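Local coordinates for putative outer membrane protein (LpxR) (Salmonella typhimurium, PDB 3FID) that removes acyl chains from lipid A in the bacterial outer membrane, and so modifies lipopolysaccharide, at residues S1-D10 with Y33-D44; G159-V168 with G180-K191. All coordinates share one frame; numbering follows the deposited sequence.

In the fold
Contacts 1 and 2 are both antiparallel strand pairs in the wall of the outer membrane barrel. They share no strand, and their centres lie about 21 Å apart. Contact 1 joins the first strand to the next one along the chain, with two short helices in the connection. Contact 2 is a plain hairpin. Both are partly buried, with mostly small, polar or aromatic side chains on one face and mostly apolar ones on the surface. Contact 1 is nearer the centre of the chain, about 9 Å against 18 Å, measured from centre to centre. Its ends are tied by zinc ions. Contact 2 uses waters on its inner side and carries a detergent molecule on its surface.

Contact 1 (S1-D10 with Y33-D44); sequences SSLAISVAND and YTAGLFLGYSHD. With ZN (zinc ion), chain G; ZN (zinc ion), chain D; ZN (zinc ion), chain C.
A8 packs its CB against the phenol end of Y33, 3.5 Å from OH, on the face that also carries S2, A4, S6 and F38. This is the close side. G36 stands opposite A8, with the two CA atoms 4.4 Å apart, and Y33 OH fills the place beside this glycine. The F38 ring lies likewise by G40. S6 and Y33 turn their hydroxyls to D291 and D58.

The surface face is looser except at one spot. There I5 and L39 lie side by side, pointing the same way, their CD1 atoms only 3.2 Å apart. V7 CG2 meets L37 CD1 at 3.9 Å, and L3 meets Y41 at about a right angle.

Zinc ties both ends. S1 OG bridges two ions, at 1.9 Å and 2.1 Å. Y41 OH and H43 ND1 bind the first; S1 N and D44 OD1 bind the second. OG sits beside the backbone N (chi1 -64°), which lets S1 chelate that second ion. D10 OD2, T34 O and T34 OG1 hold a third, together with two atoms from outside these segments.

Eight backbone bonds join the strands, one weak. Strand 2-9 also pairs with strand 285-295, the first-to-last closure typical of outer membrane beta-barrels.

Contact 2 (G159-V168 with G180-K191); sequences GVNVGFYPEV and GYGATVALGNDK. With CXE (pentaethylene glycol monodecyl ether), chain M.
F164 lies over the neighbouring strand on the surface face and touches two residues of it. Its ring edge meets V185 CG1, which lies in the ring plane, 3.9 Å from CD1. Its CE1 also reaches A183 CB at 3.7 Å. The ring gets there because CG is anti to the backbone N (chi1 169°). P166 CD rests on one face of the same ring, toward the rim. Further along, V162 on this face and V160 at the strand end slant across L187. V160 CG1 meets L187 CD1 at 3.9 Å.

Y165 points to the other face and takes a different rotamer. Its CG stands beside the backbone N (chi1 -51°). The ring then runs back along the strand, fills the place beside G163, and brings its edge to A186 CB, 3.9 Å from CE1. Its OH donates to a water in the ring plane at 2.6 Å. That water donates in turn to N161 OD1 and K191 O, so it ties the tyrosine to the start of the helix 191-194. N161 lies obliquely against K191, with ND2 3.7 Å from CB. Its amide is also held by D156 and N194. A second water joins Y165 O to T184 OG1, 2.7 Å from the hydroxyl. E167 bends its chain toward G182, while its OE1 bonds to S169.

At the V168 end the detergent passes over the surface. V168 CG2 touches its C10 at 3.8 Å, and the edge of the Y181 ring faces an ether oxygen.

Eight backbone hydrogen bonds join 159-168 to 180-191, which are part of the hairpin of strands 160-173 and 176-188. Strand 140-157 flanks the first of these and strand 215-228 the second. D190 N-caps the short helix 191-194 that follows.

Contact 1 (S1-D10 with Y33-D44)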
loop_
_atom_site.group_PDB
_atom_site.type_symbol
_atom_site.label_atom_id
_atom_site.label_comp_id
_atom_site.label_asym_id
_atom_site.label_seq_id
_atom_site.Cartn_x
_atom_site.Cartn_y
_atom_site.Cartn_z
ATOM N N SER A 1 -5.690 -19.726 -7.205
ATOM C CA SER A 1 -5.688 -18.408 -7.884
ATOM C C SER A 1 -6.628 -17.447 -7.209
ATOM O O SER A 1 -7.676 -17.851 -6.681
ATOM C CB SER A 1 -6.096 -18.542 -9.342
ATOM O OG SER A 1 -5.134 -19.328 -10.028
ATOM N N SER A 2 -6.246 -16.171 -7.246
ATOM C CA SER A 2 -7.096 -15.108 -6.727
ATOM C C SER A 2 -7.109 -13.919 -7.683
ATOM O O SER A 2 -6.109 -13.629 -8.360
ATOM C CB SER A 2 -6.756 -14.738 -5.255
ATOM O OG SER A 2 -5.476 -14.114 -5.061
ATOM N N LEU A 3 -8.281 -13.300 -7.781
ATOM C CA LEU A 3 -8.520 -12.076 -8.531
ATOM C C LEU A 3 -9.026 -11.062 -7.479
ATOM O O LEU A 3 -9.968 -11.354 -6.735
ATOM C CB LEU A 3 -9.594 -12.363 -9.589
ATOM C CG LEU A 3 -10.092 -11.416 -10.688
ATOM C CD1 LEU A 3 -10.704 -10.161 -10.098
ATOM C CD2 LEU A 3 -9.001 -11.072 -11.669
ATOM N N ALA A 4 -8.375 -9.903 -7.393
ATOM C CA ALA A 4 -8.680 -8.973 -6.308
ATOM C C ALA A 4 -8.879 -7.554 -6.776
ATOM O O ALA A 4 -8.218 -7.116 -7.719
ATOM C CB ALA A 4 -7.569 -9.016 -5.239
ATOM N N ILE A 5 -9.772 -6.850 -6.089
ATOM C CA ILE A 5 -9.968 -5.405 -6.258
ATOM C C ILE A 5 -9.662 -4.789 -4.898
ATOM O O ILE A 5 -10.191 -5.246 -3.888
ATOM C CB ILE A 5 -11.458 -5.079 -6.546
ATOM C CG1 ILE A 5 -12.008 -6.041 -7.612
ATOM C CG2 ILE A 5 -11.642 -3.565 -6.909
ATOM C CD1 ILE A 5 -12.122 -5.461 -9.016
ATOM N N SER A 6 -8.854 -3.737 -4.863
ATOM C CA SER A 6 -8.591 -3.094 -3.576
ATOM C C SER A 6 -8.734 -1.576 -3.699
ATOM O O SER A 6 -8.240 -0.977 -4.658
ATOM C CB SER A 6 -7.219 -3.481 -3.031
ATOM O OG SER A 6 -6.960 -2.827 -1.765
ATOM N N VAL A 7 -9.431 -0.989 -2.740
ATOM C CA VAL A 7 -9.657 0.465 -2.682
ATOM C C VAL A 7 -8.998 0.985 -1.379
ATOM O O VAL A 7 -9.287 0.470 -0.286
ATOM C CB VAL A 7 -11.181 0.776 -2.742
ATOM C CG1 VAL A 7 -11.498 2.275 -2.525
ATOM C CG2 VAL A 7 -11.786 0.293 -4.094
ATOM N N ALA A 8 -8.120 1.984 -1.500
ATOM C CA ALA A 8 -7.527 2.658 -0.322
ATOM C C ALA A 8 -8.106 4.060 -0.228
ATOM O O ALA A 8 -8.335 4.701 -1.251
ATOM C CB ALA A 8 -6.036 2.732 -0.426
ATOM N N ASN A 9 -8.364 4.505 0.994
ATOM C CA ASN A 9 -8.892 5.836 1.231
ATOM C C ASN A 9 -8.399 6.337 2.606
ATOM O O ASN A 9 -8.346 5.572 3.580
ATOM C CB ASN A 9 -10.428 5.820 1.170
ATOM C CG ASN A 9 -11.038 7.192 0.822
ATOM O OD1 ASN A 9 -10.502 8.261 1.160
ATOM N ND2 ASN A 9 -12.176 7.154 0.145
ATOM N N ASP A 10 -8.030 7.617 2.669
ATOM C CA ASP A 10 -7.734 8.212 3.971
ATOM C C ASP A 10 -9.029 8.441 4.766
ATOM O O ASP A 10 -8.999 8.480 6.013
ATOM C CB ASP A 10 -6.887 9.496 3.854
ATOM C CG ASP A 10 -7.592 10.596 3.103
ATOM O OD1 ASP A 10 -7.657 11.721 3.606
ATOM O OD2 ASP A 10 -8.076 10.368 1.997
ATOM N N TYR A 33 -1.858 10.250 1.622
ATOM C CA TYR A 33 -2.239 9.224 0.648
ATOM C C TYR A 33 -3.748 9.272 0.565
ATOM O O TYR A 33 -4.457 8.863 1.486
ATOM C CB TYR A 33 -1.745 7.860 1.121
ATOM C CG TYR A 33 -2.109 6.673 0.269
ATOM C CD1 TYR A 33 -2.311 5.410 0.850
ATOM C CD2 TYR A 33 -2.201 6.778 -1.118
ATOM C CE1 TYR A 33 -2.617 4.272 0.054
ATOM C CE2 TYR A 33 -2.500 5.640 -1.919
ATOM C CZ TYR A 33 -2.709 4.408 -1.329
ATOM O OH TYR A 33 -3.004 3.307 -2.140
ATOM N N THR A 34 -4.239 9.852 -0.520
ATOM C CA THR A 34 -5.656 10.192 -0.584
ATOM C C THR A 34 -6.562 9.107 -1.232
ATOM O O THR A 34 -7.716 8.928 -0.815
ATOM C CB THR A 34 -5.904 11.633 -1.173
ATOM O OG1 THR A 34 -7.254 12.026 -0.901
ATOM C CG2 THR A 34 -5.640 11.720 -2.670
ATOM N N ALA A 35 -6.050 8.377 -2.214
ATOM C CA ALA A 35 -6.834 7.327 -2.839
ATOM C C ALA A 35 -5.938 6.266 -3.437
ATOM O O ALA A 35 -4.864 6.554 -3.955
ATOM C CB ALA A 35 -7.753 7.924 -3.959
ATOM N N GLY A 36 -6.418 5.025 -3.421
ATOM C CA GLY A 36 -5.771 3.966 -4.186
ATOM C C GLY A 36 -6.813 3.099 -4.873
ATOM O O GLY A 36 -7.904 2.870 -4.324
ATOM N N LEU A 37 -6.490 2.666 -6.090
ATOM C CA LEU A 37 -7.259 1.620 -6.804
ATOM C C LEU A 37 -6.263 0.595 -7.316
ATOM O O LEU A 37 -5.206 0.962 -7.852
ATOM C CB LEU A 37 -8.043 2.186 -7.992
ATOM C CG LEU A 37 -9.089 1.183 -8.571
ATOM C CD1 LEU A 37 -9.989 0.548 -7.499
ATOM C CD2 LEU A 37 -9.982 1.833 -9.642
ATOM N N PHE A 38 -6.605 -0.679 -7.167
ATOM C CA PHE A 38 -5.707 -1.780 -7.527
ATOM C C PHE A 38 -6.576 -2.942 -8.015
ATOM O O PHE A 38 -7.591 -3.261 -7.402
ATOM C CB PHE A 38 -4.864 -2.175 -6.275
ATOM C CG PHE A 38 -4.067 -3.457 -6.414
ATOM C CD1 PHE A 38 -4.692 -4.688 -6.280
ATOM C CD2 PHE A 38 -2.675 -3.424 -6.587
ATOM C CE1 PHE A 38 -3.973 -5.891 -6.381
ATOM C CE2 PHE A 38 -1.916 -4.626 -6.685
ATOM C CZ PHE A 38 -2.591 -5.871 -6.587
ATOM N N LEU A 39 -6.174 -3.542 -9.128
ATOM C CA LEU A 39 -6.808 -4.755 -9.651
ATOM C C LEU A 39 -5.676 -5.719 -9.921
ATOM O O LEU A 39 -4.655 -5.354 -10.536
ATOM C CB LEU A 39 -7.615 -4.428 -10.919
ATOM C CG LEU A 39 -8.438 -5.509 -11.638
ATOM C CD1 LEU A 39 -9.482 -6.183 -10.741
ATOM C CD2 LEU A 39 -9.123 -4.923 -12.885
ATOM N N GLY A 40 -5.802 -6.938 -9.408
ATOM C CA GLY A 40 -4.700 -7.887 -9.532
ATOM C C GLY A 40 -5.182 -9.316 -9.751
ATOM O O GLY A 40 -6.307 -9.662 -9.422
ATOM N N TYR A 41 -4.307 -10.127 -10.337
ATOM C CA TYR A 41 -4.584 -11.546 -10.547
ATOM C C TYR A 41 -3.358 -12.340 -10.152
ATOM O O TYR A 41 -2.253 -11.986 -10.556
ATOM C CB TYR A 41 -4.913 -11.827 -12.019
ATOM C CG TYR A 41 -5.100 -13.314 -12.298
ATOM C CD1 TYR A 41 -4.166 -14.037 -13.063
ATOM C CD2 TYR A 41 -6.193 -13.988 -11.764
ATOM C CE1 TYR A 41 -4.353 -15.397 -13.294
ATOM C CE2 TYR A 41 -6.371 -15.332 -11.967
ATOM C CZ TYR A 41 -5.462 -16.027 -12.743
ATOM O OH TYR A 41 -5.716 -17.354 -12.949
ATOM N N SER A 42 -3.574 -13.402 -9.363
ATOM C CA SER A 42 -2.528 -14.303 -8.927
ATOM C C SER A 42 -2.829 -15.698 -9.440
ATOM O O SER A 42 -3.919 -16.191 -9.271
ATOM C CB SER A 42 -2.490 -14.357 -7.403
ATOM O OG SER A 42 -1.552 -13.419 -6.907
ATOM N N HIS A 43 -1.856 -16.325 -10.080
ATOM C CA HIS A 43 -2.048 -17.693 -10.551
ATOM C C HIS A 43 -1.076 -18.626 -9.830
ATOM O O HIS A 43 0.091 -18.335 -9.768
ATOM C CB HIS A 43 -1.833 -17.754 -12.065
ATOM C CG HIS A 43 -1.999 -19.126 -12.641
ATOM N ND1 HIS A 43 -3.196 -19.800 -12.617
ATOM C CD2 HIS A 43 -1.109 -19.959 -13.229
ATOM C CE1 HIS A 43 -3.043 -20.988 -13.177
ATOM N NE2 HIS A 43 -1.787 -21.102 -13.566
ATOM N N ASP A 44 -1.577 -19.733 -9.277
ATOM C CA ASP A 44 -0.703 -20.731 -8.655
ATOM C C ASP A 44 -0.069 -21.607 -9.714
ATOM O O ASP A 44 -0.758 -22.353 -10.401
ATOM C CB ASP A 44 -1.444 -21.591 -7.610
ATOM C CG ASP A 44 -2.780 -22.145 -8.113
ATOM O OD1 ASP A 44 -3.427 -21.519 -8.992
ATOM O OD2 ASP A 44 -3.208 -23.222 -7.603
HETATM ZN ZN ZN G . -8.476 11.004 -0.187
HETATM ZN ZN ZN D . -5.103 -19.306 -11.909
HETATM ZN ZN ZN C . -5.517 -21.183 -9.023
HETATM O O HOH W 1 -6.431 13.402 1.460
#

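Contact 2 (G159-V168 with G180-K191)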
loop_
_atom_site.group_PDB
_atom_site.type_symbol
_atom_site.label_atom_id
_atom_site.label_comp_id
_atom_site.label_asym_id
_atom_site.label_seq_id
_atom_site.Cartn_x
_atom_site.Cartn_y
_atom_site.Cartn_z
ATOM N N GLY A 159 -6.396 -26.497 15.035
ATOM C CA GLY A 159 -6.875 -25.945 13.751
ATOM C C GLY A 159 -6.669 -24.432 13.570
ATOM O O GLY A 159 -7.030 -23.879 12.528
ATOM N N VAL A 160 -6.098 -23.754 14.568
ATOM C CA VAL A 160 -5.721 -22.332 14.418
ATOM C C VAL A 160 -4.200 -22.277 14.283
ATOM O O VAL A 160 -3.472 -22.752 15.173
ATOM C CB VAL A 160 -6.188 -21.434 15.623
ATOM C CG1 VAL A 160 -5.795 -19.938 15.425
ATOM C CG2 VAL A 160 -7.712 -21.531 15.844
ATOM N N ASN A 161 -3.723 -21.708 13.170
ATOM C CA ASN A 161 -2.312 -21.491 12.933
ATOM C C ASN A 161 -1.920 -20.096 13.442
ATOM O O ASN A 161 -2.615 -19.120 13.145
ATOM C CB ASN A 161 -2.047 -21.637 11.426
ATOM C CG ASN A 161 -0.590 -21.455 11.051
ATOM O OD1 ASN A 161 -0.148 -20.331 10.754
ATOM N ND2 ASN A 161 0.172 -22.556 11.056
ATOM N N VAL A 162 -0.832 -20.001 14.213
ATOM C CA VAL A 162 -0.356 -18.712 14.755
ATOM C C VAL A 162 1.105 -18.580 14.401
ATOM O O VAL A 162 1.849 -19.536 14.558
ATOM C CB VAL A 162 -0.584 -18.546 16.309
ATOM C CG1 VAL A 162 -1.962 -19.025 16.705
ATOM C CG2 VAL A 162 0.452 -19.322 17.119
ATOM N N GLY A 163 1.516 -17.423 13.863
ATOM C CA GLY A 163 2.861 -17.283 13.336
ATOM C C GLY A 163 3.502 -15.927 13.586
ATOM O O GLY A 163 2.824 -14.965 13.919
ATOM N N PHE A 164 4.822 -15.885 13.431
ATOM C CA PHE A 164 5.653 -14.684 13.616
ATOM C C PHE A 164 6.467 -14.577 12.346
ATOM O O PHE A 164 7.133 -15.537 11.951
ATOM C CB PHE A 164 6.570 -14.857 14.842
ATOM C CG PHE A 164 7.644 -13.797 14.982
ATOM C CD1 PHE A 164 7.310 -12.449 15.167
ATOM C CD2 PHE A 164 9.011 -14.168 14.970
ATOM C CE1 PHE A 164 8.304 -11.475 15.308
ATOM C CE2 PHE A 164 10.010 -13.210 15.118
ATOM C CZ PHE A 164 9.652 -11.854 15.288
ATOM N N TYR A 165 6.426 -13.427 11.676
ATOM C CA TYR A 165 7.021 -13.384 10.342
ATOM C C TYR A 165 7.987 -12.217 10.210
ATOM O O TYR A 165 7.602 -11.167 9.697
ATOM C CB TYR A 165 5.913 -13.326 9.261
ATOM C CG TYR A 165 4.861 -14.403 9.448
ATOM C CD1 TYR A 165 3.664 -14.145 10.099
ATOM C CD2 TYR A 165 5.095 -15.699 8.986
ATOM C CE1 TYR A 165 2.717 -15.154 10.286
ATOM C CE2 TYR A 165 4.171 -16.691 9.172
ATOM C CZ TYR A 165 2.985 -16.413 9.821
ATOM O OH TYR A 165 2.090 -17.427 10.001
ATOM N N PRO A 166 9.238 -12.393 10.689
ATOM C CA PRO A 166 10.226 -11.348 10.475
ATOM C C PRO A 166 10.653 -11.364 9.013
ATOM O O PRO A 166 10.709 -12.456 8.373
ATOM C CB PRO A 166 11.365 -11.729 11.432
ATOM C CG PRO A 166 11.298 -13.194 11.536
ATOM C CD PRO A 166 9.807 -13.542 11.427
ATOM N N GLU A 167 10.887 -10.167 8.471
ATOM C CA GLU A 167 11.055 -9.986 7.038
ATOM C C GLU A 167 12.006 -8.823 6.725
ATOM O O GLU A 167 12.174 -7.886 7.531
ATOM C CB GLU A 167 9.679 -9.808 6.334
ATOM C CG GLU A 167 8.857 -8.547 6.766
ATOM C CD GLU A 167 9.247 -7.300 5.998
ATOM O OE1 GLU A 167 9.793 -7.378 4.886
ATOM O OE2 GLU A 167 8.960 -6.157 6.561
ATOM N N VAL A 168 12.660 -8.932 5.571
ATOM C CA VAL A 168 13.431 -7.849 4.948
ATOM C C VAL A 168 12.873 -7.590 3.543
ATOM O O VAL A 168 12.566 -8.538 2.803
ATOM C CB VAL A 168 14.952 -8.209 4.849
ATOM C CG1 VAL A 168 15.744 -7.053 4.197
ATOM C CG2 VAL A 168 15.502 -8.497 6.235
ATOM N N GLY A 180 13.768 -2.165 3.803
ATOM C CA GLY A 180 12.884 -2.281 4.954
ATOM C C GLY A 180 13.095 -3.563 5.766
ATOM O O GLY A 180 13.539 -4.578 5.248
ATOM N N TYR A 181 12.757 -3.500 7.050
ATOM C CA TYR A 181 12.809 -4.676 7.922
ATOM C C TYR A 181 11.691 -4.545 8.927
ATOM O O TYR A 181 11.382 -3.454 9.396
ATOM C CB TYR A 181 14.163 -4.805 8.653
ATOM C CG TYR A 181 14.692 -3.518 9.249
ATOM C CD1 TYR A 181 14.540 -3.222 10.605
ATOM C CD2 TYR A 181 15.360 -2.582 8.434
ATOM C CE1 TYR A 181 15.057 -2.014 11.154
ATOM C CE2 TYR A 181 15.854 -1.389 8.955
ATOM C CZ TYR A 181 15.704 -1.114 10.310
ATOM O OH TYR A 181 16.220 0.080 10.767
ATOM N N GLY A 182 11.063 -5.664 9.243
ATOM C CA GLY A 182 9.852 -5.632 10.023
ATOM C C GLY A 182 9.406 -7.002 10.418
ATOM O O GLY A 182 10.126 -7.996 10.255
ATOM N N ALA A 183 8.226 -7.057 10.990
ATOM C CA ALA A 183 7.649 -8.352 11.310
ATOM C C ALA A 183 6.135 -8.229 11.366
ATOM O O ALA A 183 5.612 -7.160 11.642
ATOM C CB ALA A 183 8.222 -8.889 12.642
ATOM N N THR A 184 5.446 -9.344 11.117
ATOM C CA THR A 184 4.007 -9.416 11.229
ATOM C C THR A 184 3.743 -10.591 12.162
ATOM O O THR A 184 4.513 -11.540 12.157
ATOM C CB THR A 184 3.368 -9.684 9.821
ATOM O OG1 THR A 184 3.759 -8.646 8.901
ATOM C CG2 THR A 184 1.828 -9.736 9.878
ATOM N N VAL A 185 2.710 -10.491 12.995
ATOM C CA VAL A 185 2.163 -11.672 13.675
ATOM C C VAL A 185 0.765 -11.912 13.127
ATOM O O VAL A 185 0.048 -10.961 12.780
ATOM C CB VAL A 185 2.145 -11.517 15.222
ATOM C CG1 VAL A 185 3.578 -11.641 15.750
ATOM C CG2 VAL A 185 1.505 -10.180 15.660
ATOM N N ALA A 186 0.389 -13.173 12.991
ATOM C CA ALA A 186 -0.911 -13.510 12.431
ATOM C C ALA A 186 -1.476 -14.752 13.084
ATOM O O ALA A 186 -0.731 -15.639 13.527
ATOM C CB ALA A 186 -0.821 -13.714 10.912
ATOM N N LEU A 187 -2.792 -14.799 13.144
ATOM C CA LEU A 187 -3.493 -16.030 13.446
ATOM C C LEU A 187 -4.582 -16.252 12.416
ATOM O O LEU A 187 -5.180 -15.287 11.911
ATOM C CB LEU A 187 -4.065 -15.969 14.857
ATOM C CG LEU A 187 -5.306 -15.182 15.187
ATOM C CD1 LEU A 187 -6.539 -16.100 15.011
ATOM C CD2 LEU A 187 -5.184 -14.720 16.649
ATOM N N GLY A 188 -4.888 -17.515 12.139
ATOM C CA GLY A 188 -5.808 -17.842 11.037
ATOM C C GLY A 188 -5.920 -19.345 10.860
ATOM O O GLY A 188 -5.211 -20.098 11.525
ATOM N N ASN A 189 -6.793 -19.782 9.961
ATOM C CA ASN A 189 -6.948 -21.229 9.706
ATOM C C ASN A 189 -6.136 -21.761 8.540
ATOM O O ASN A 189 -6.279 -22.924 8.158
ATOM C CB ASN A 189 -8.434 -21.621 9.621
ATOM C CG ASN A 189 -9.121 -21.069 8.406
ATOM O OD1 ASN A 189 -8.614 -20.157 7.748
ATOM N ND2 ASN A 189 -10.286 -21.625 8.083
ATOM N N ASP A 190 -5.242 -20.939 7.979
ATOM C CA ASP A 190 -4.405 -21.424 6.905
ATOM C C ASP A 190 -2.954 -20.991 7.044
ATOM O O ASP A 190 -2.656 -19.797 7.053
ATOM C CB ASP A 190 -4.956 -21.027 5.515
ATOM C CG ASP A 190 -4.174 -21.680 4.387
ATOM O OD1 ASP A 190 -3.583 -20.969 3.535
ATOM O OD2 ASP A 190 -4.105 -22.932 4.367
ATOM N N LYS A 191 -2.057 -21.973 7.140
ATOM C CA LYS A 191 -0.615 -21.724 7.288
ATOM C C LYS A 191 -0.009 -20.865 6.149
ATOM O O LYS A 191 0.800 -19.951 6.415
ATOM C CB LYS A 191 0.149 -23.065 7.429
ATOM C CG LYS A 191 1.663 -22.942 7.238
ATOM C CD LYS A 191 2.363 -24.326 7.263
ATOM C CE LYS A 191 3.875 -24.165 7.297
ATOM N NZ LYS A 191 4.357 -23.901 8.675
HETATM C C1 CXE M . 18.916 -20.791 1.617
HETATM C C2 CXE M . 19.303 -19.381 2.018
HETATM C C3 CXE M . 18.617 -18.957 3.318
HETATM C C4 CXE M . 18.180 -17.492 3.292
HETATM C C5 CXE M . 17.997 -16.924 4.698
HETATM C C6 CXE M . 17.150 -15.655 4.648
HETATM C C7 CXE M . 16.621 -15.208 6.013
HETATM C C8 CXE M . 16.154 -13.752 5.944
HETATM C C9 CXE M . 15.188 -13.346 7.059
HETATM C C10 CXE M . 15.563 -11.984 7.636
HETATM O O11 CXE M . 14.583 -11.559 8.580
HETATM C C12 CXE M . 15.139 -10.838 9.694
HETATM C C13 CXE M . 14.575 -9.410 9.798
HETATM O O14 CXE M . 14.335 -9.038 11.161
HETATM C C15 CXE M . 13.667 -7.780 11.302
HETATM C C16 CXE M . 12.755 -7.755 12.533
HETATM O O17 CXE M . 12.769 -6.440 13.109
HETATM C C18 CXE M . 11.492 -5.924 13.512
HETATM C C19 CXE M . 11.637 -4.487 14.027
HETATM O O20 CXE M . 10.850 -3.570 13.252
HETATM C C21 CXE M . 11.063 -2.189 13.567
HETATM C C22 CXE M . 9.751 -1.632 14.104
HETATM O O23 CXE M . 9.809 -0.229 14.339
HETATM C C24 CXE M . 8.918 0.168 15.380
HETATM C C25 CXE M . 9.701 0.944 16.416
HETATM O O26 CXE M . 8.881 1.182 17.547
HETATM O O HOH W 2 2.015 -19.728 8.723
HETATM O O HOH W 3 2.813 -24.331 10.984
HETATM O O HOH W 4 5.883 -9.758 7.758
#